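Local structure of protein yjcS (Bacillus subtilis, 1Q8B) at residues A[19-24]-A[92-97]. The protein is of unknown function but belongs to the antibiotic biosynthesis monooxygenase family and is possibly an enzyme of that kind. Numbering follows the deposited sequence.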
ATOM      1  N   CYS A  19      10.975  10.220  10.741  1.00 17.65           N
ATOM      2  CA  CYS A  19      10.802  11.631  11.001  1.00 18.39           C
ATOM      3  C   CYS A  19      10.379  12.234   9.683  1.00 18.87           C
ATOM      4  O   CYS A  19      11.082  12.093   8.681  1.00 18.84           O
ATOM      5  CB  CYS A  19      12.110  12.276  11.453  1.00 19.06           C
ATOM      6  SG  CYS A  19      11.935  14.053  11.814  1.00 21.90           S
ATOM      7  N   LEU A  20       9.224  12.890   9.686  1.00 18.93           N
ATOM      8  CA  LEU A  20       8.700  13.525   8.491  1.00 19.49           C
ATOM      9  C   LEU A  20       8.953  15.025   8.503  1.00 20.28           C
ATOM     10  O   LEU A  20       8.814  15.688   9.533  1.00 19.92           O
ATOM     11  CB  LEU A  20       7.189  13.310   8.376  1.00 19.13           C
ATOM     12  CG  LEU A  20       6.585  11.908   8.400  1.00 20.19           C
ATOM     13  CD1 LEU A  20       5.103  12.015   8.083  1.00 18.63           C
ATOM     14  CD2 LEU A  20       7.272  11.014   7.385  1.00 20.45           C
ATOM     15  N   LYS A  21       9.326  15.559   7.349  1.00 21.02           N
ATOM     16  CA  LYS A  21       9.538  16.986   7.221  1.00 21.68           C
ATOM     17  C   LYS A  21       8.244  17.541   6.612  1.00 21.41           C
ATOM     18  O   LYS A  21       7.777  17.037   5.591  1.00 20.75           O
ATOM     19  CB  LYS A  21      10.720  17.265   6.292  1.00 23.20           C
ATOM     20  CG  LYS A  21      11.096  18.734   6.223  1.00 25.39           C
ATOM     21  CD  LYS A  21      11.997  19.015   5.049  1.00 26.78           C
ATOM     22  CE  LYS A  21      12.171  20.507   4.875  1.00 28.87           C
ATOM     23  NZ  LYS A  21      12.904  20.813   3.620  1.00 30.99           N
ATOM     24  N   ILE A  22       7.646  18.547   7.248  1.00 21.05           N
ATOM     25  CA  ILE A  22       6.422  19.140   6.709  1.00 21.64           C
ATOM     26  C   ILE A  22       6.815  20.137   5.622  1.00 22.61           C
ATOM     27  O   ILE A  22       7.569  21.076   5.870  1.00 22.37           O
ATOM     28  CB  ILE A  22       5.607  19.897   7.793  1.00 21.22           C
ATOM     29  CG1 ILE A  22       5.137  18.932   8.878  1.00 20.83           C
ATOM     30  CG2 ILE A  22       4.392  20.562   7.165  1.00 20.34           C
ATOM     31  CD1 ILE A  22       4.572  19.624  10.099  1.00 20.57           C
ATOM     32  N   ILE A  23       6.315  19.919   4.412  1.00 24.22           N
ATOM     33  CA  ILE A  23       6.615  20.805   3.294  1.00 25.38           C
ATOM     34  C   ILE A  23       5.407  21.679   2.974  1.00 26.57           C
ATOM     35  O   ILE A  23       5.464  22.547   2.106  1.00 27.31           O
ATOM     36  CB  ILE A  23       7.038  19.997   2.048  1.00 25.40           C
ATOM     37  CG1 ILE A  23       5.944  18.993   1.670  1.00 25.13           C
ATOM     38  CG2 ILE A  23       8.358  19.278   2.331  1.00 24.93           C
ATOM     39  CD1 ILE A  23       6.313  18.092   0.495  1.00 25.39           C
ATOM     40  N   SER A  24       4.311  21.434   3.685  1.00 27.52           N
ATOM     41  CA  SER A  24       3.084  22.203   3.528  1.00 28.39           C
ATOM     42  C   SER A  24       3.217  23.457   4.388  1.00 29.52           C
ATOM     43  O   SER A  24       4.012  23.489   5.328  1.00 29.77           O
ATOM     44  CB  SER A  24       1.888  21.380   4.007  1.00 27.49           C
ATOM     45  OG  SER A  24       0.739  22.193   4.169  1.00 27.12           O
ATOM     46  N   LEU A  92       1.586  16.839   2.286  1.00 23.56           N
ATOM     47  CA  LEU A  92       1.885  17.628   3.472  1.00 23.05           C
ATOM     48  C   LEU A  92       3.301  17.403   3.977  1.00 22.78           C
ATOM     49  O   LEU A  92       3.887  18.281   4.610  1.00 22.93           O
ATOM     50  CB  LEU A  92       0.902  17.273   4.583  1.00 22.68           C
ATOM     51  CG  LEU A  92      -0.580  17.467   4.255  1.00 23.02           C
ATOM     52  CD1 LEU A  92      -1.443  16.787   5.319  1.00 22.42           C
ATOM     53  CD2 LEU A  92      -0.878  18.961   4.149  1.00 22.88           C
ATOM     54  N   THR A  93       3.851  16.230   3.681  1.00 22.32           N
ATOM     55  CA  THR A  93       5.185  15.870   4.151  1.00 22.00           C
ATOM     56  C   THR A  93       6.006  15.054   3.153  1.00 22.01           C
ATOM     57  O   THR A  93       5.555  14.713   2.062  1.00 22.01           O
ATOM     58  CB  THR A  93       5.095  14.982   5.420  1.00 21.97           C
ATOM     59  OG1 THR A  93       4.380  13.778   5.097  1.00 21.74           O
ATOM     60  CG2 THR A  93       4.367  15.698   6.549  1.00 21.17           C
ATOM     61  N   GLU A  94       7.229  14.757   3.574  1.00 21.90           N
ATOM     62  CA  GLU A  94       8.161  13.906   2.850  1.00 21.85           C
ATOM     63  C   GLU A  94       9.006  13.334   3.986  1.00 21.79           C
ATOM     64  O   GLU A  94       9.156  13.979   5.028  1.00 20.94           O
ATOM     65  CB  GLU A  94       9.018  14.693   1.838  1.00 21.84           C
ATOM     66  CG  GLU A  94       9.876  15.807   2.382  1.00 22.23           C
ATOM     67  CD  GLU A  94      10.671  16.496   1.285  1.00 22.51           C
ATOM     68  OE1 GLU A  94      10.160  16.602   0.150  1.00 24.25           O
ATOM     69  OE2 GLU A  94      11.798  16.950   1.554  1.00 22.32           O
ATOM     70  N   VAL A  95       9.512  12.117   3.818  1.00 21.57           N
ATOM     71  CA  VAL A  95      10.325  11.492   4.857  1.00 21.55           C
ATOM     72  C   VAL A  95      11.739  12.061   4.846  1.00 22.10           C
ATOM     73  O   VAL A  95      12.395  12.089   3.808  1.00 22.11           O
ATOM     74  CB  VAL A  95      10.399   9.958   4.662  1.00 21.37           C
ATOM     75  CG1 VAL A  95      11.299   9.335   5.717  1.00 20.97           C
ATOM     76  CG2 VAL A  95       9.011   9.363   4.743  1.00 20.94           C
ATOM     77  N   GLU A  96      12.197  12.528   6.004  1.00 22.72           N
ATOM     78  CA  GLU A  96      13.536  13.087   6.127  1.00 24.08           C
ATOM     79  C   GLU A  96      14.499  11.943   6.438  1.00 24.09           C
ATOM     80  O   GLU A  96      15.565  11.834   5.836  1.00 24.13           O
ATOM     81  CB  GLU A  96      13.579  14.140   7.236  1.00 25.83           C
ATOM     82  CG  GLU A  96      14.823  15.003   7.187  1.00 29.32           C
ATOM     83  CD  GLU A  96      14.785  16.137   8.187  1.00 31.68           C
ATOM     84  OE1 GLU A  96      14.968  15.879   9.398  1.00 33.40           O
ATOM     85  OE2 GLU A  96      14.564  17.291   7.758  1.00 33.51           O
ATOM     86  N   TRP A  97      14.127  11.097   7.392  1.00 23.87           N
ATOM     87  CA  TRP A  97      14.945   9.936   7.716  1.00 24.09           C
ATOM     88  C   TRP A  97      14.060   8.816   8.247  1.00 23.90           C
ATOM     89  O   TRP A  97      12.971   9.062   8.765  1.00 22.43           O
ATOM     90  CB  TRP A  97      16.068  10.277   8.713  1.00 24.74           C
ATOM     91  CG  TRP A  97      15.640  10.807  10.043  1.00 25.71           C
ATOM     92  CD1 TRP A  97      15.605  12.118  10.433  1.00 26.40           C
ATOM     93  CD2 TRP A  97      15.223  10.039  11.177  1.00 26.01           C
ATOM     94  NE1 TRP A  97      15.196  12.212  11.746  1.00 26.75           N
ATOM     95  CE2 TRP A  97      14.955  10.950  12.224  1.00 26.49           C
ATOM     96  CE3 TRP A  97      15.050   8.666  11.410  1.00 26.36           C
ATOM     97  CZ2 TRP A  97      14.521  10.533  13.489  1.00 26.71           C
ATOM     98  CZ3 TRP A  97      14.621   8.250  12.663  1.00 27.19           C
ATOM     99  CH2 TRP A  97      14.360   9.183  13.690  1.00 27.11           C
TER
HETATM  100  O   HOH W   1      12.167  20.182   1.199  1.00 49.87           O
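Residues 19-22 and 93-95 run antiparallel, Lys-21 and Glu-94 forming a hydrogen-bonded pair (Lys-21 N to Glu-94 O 2.8 Å), while further along Cys-19 O accepts from two successive amides, Glu-96 N at 2.9 Å and, weakly, Trp-97 N. That doubled pairing is a classic beta bulge, and it shifts the register by one residue where strand 93-103 turns a corner. Beyond it, Cys-19 N closes an almost straight bond to Trp-97 O. Trp-97 has its CG between backbone N and carbonyl carbon (chi1 60°), and its indole lies against Cys-19: Cys-19 CB sits over one face, offset toward the NE1-CE2 rim, 3.4 Å from the centroid of the five-membered ring, in a CH-pi contact, with SG oblique to the ring. On the same side of the sheet Lys-21 and Glu-94 extend side by side, and a water accepts from Lys-21 NZ and donates to Glu-94 OE2, linking two charges 4.5 Å apart, NZ to OE2, without a direct salt bridge. The other side is more apolar: Leu-20 divides its methyls, CD2 meeting Val-95 CG2 at 3.6 Å and CD1 touching Thr-93 OG1, while Phe-35 of helix 28-42 packs on both Leu-20 and Thr-93. A central strand thus joins a bulged strand, outermost within the chain, beneath a helical layer, as expected of the ferredoxin-like alpha+beta fold of the dimeric alpha/beta-barrel superfamily.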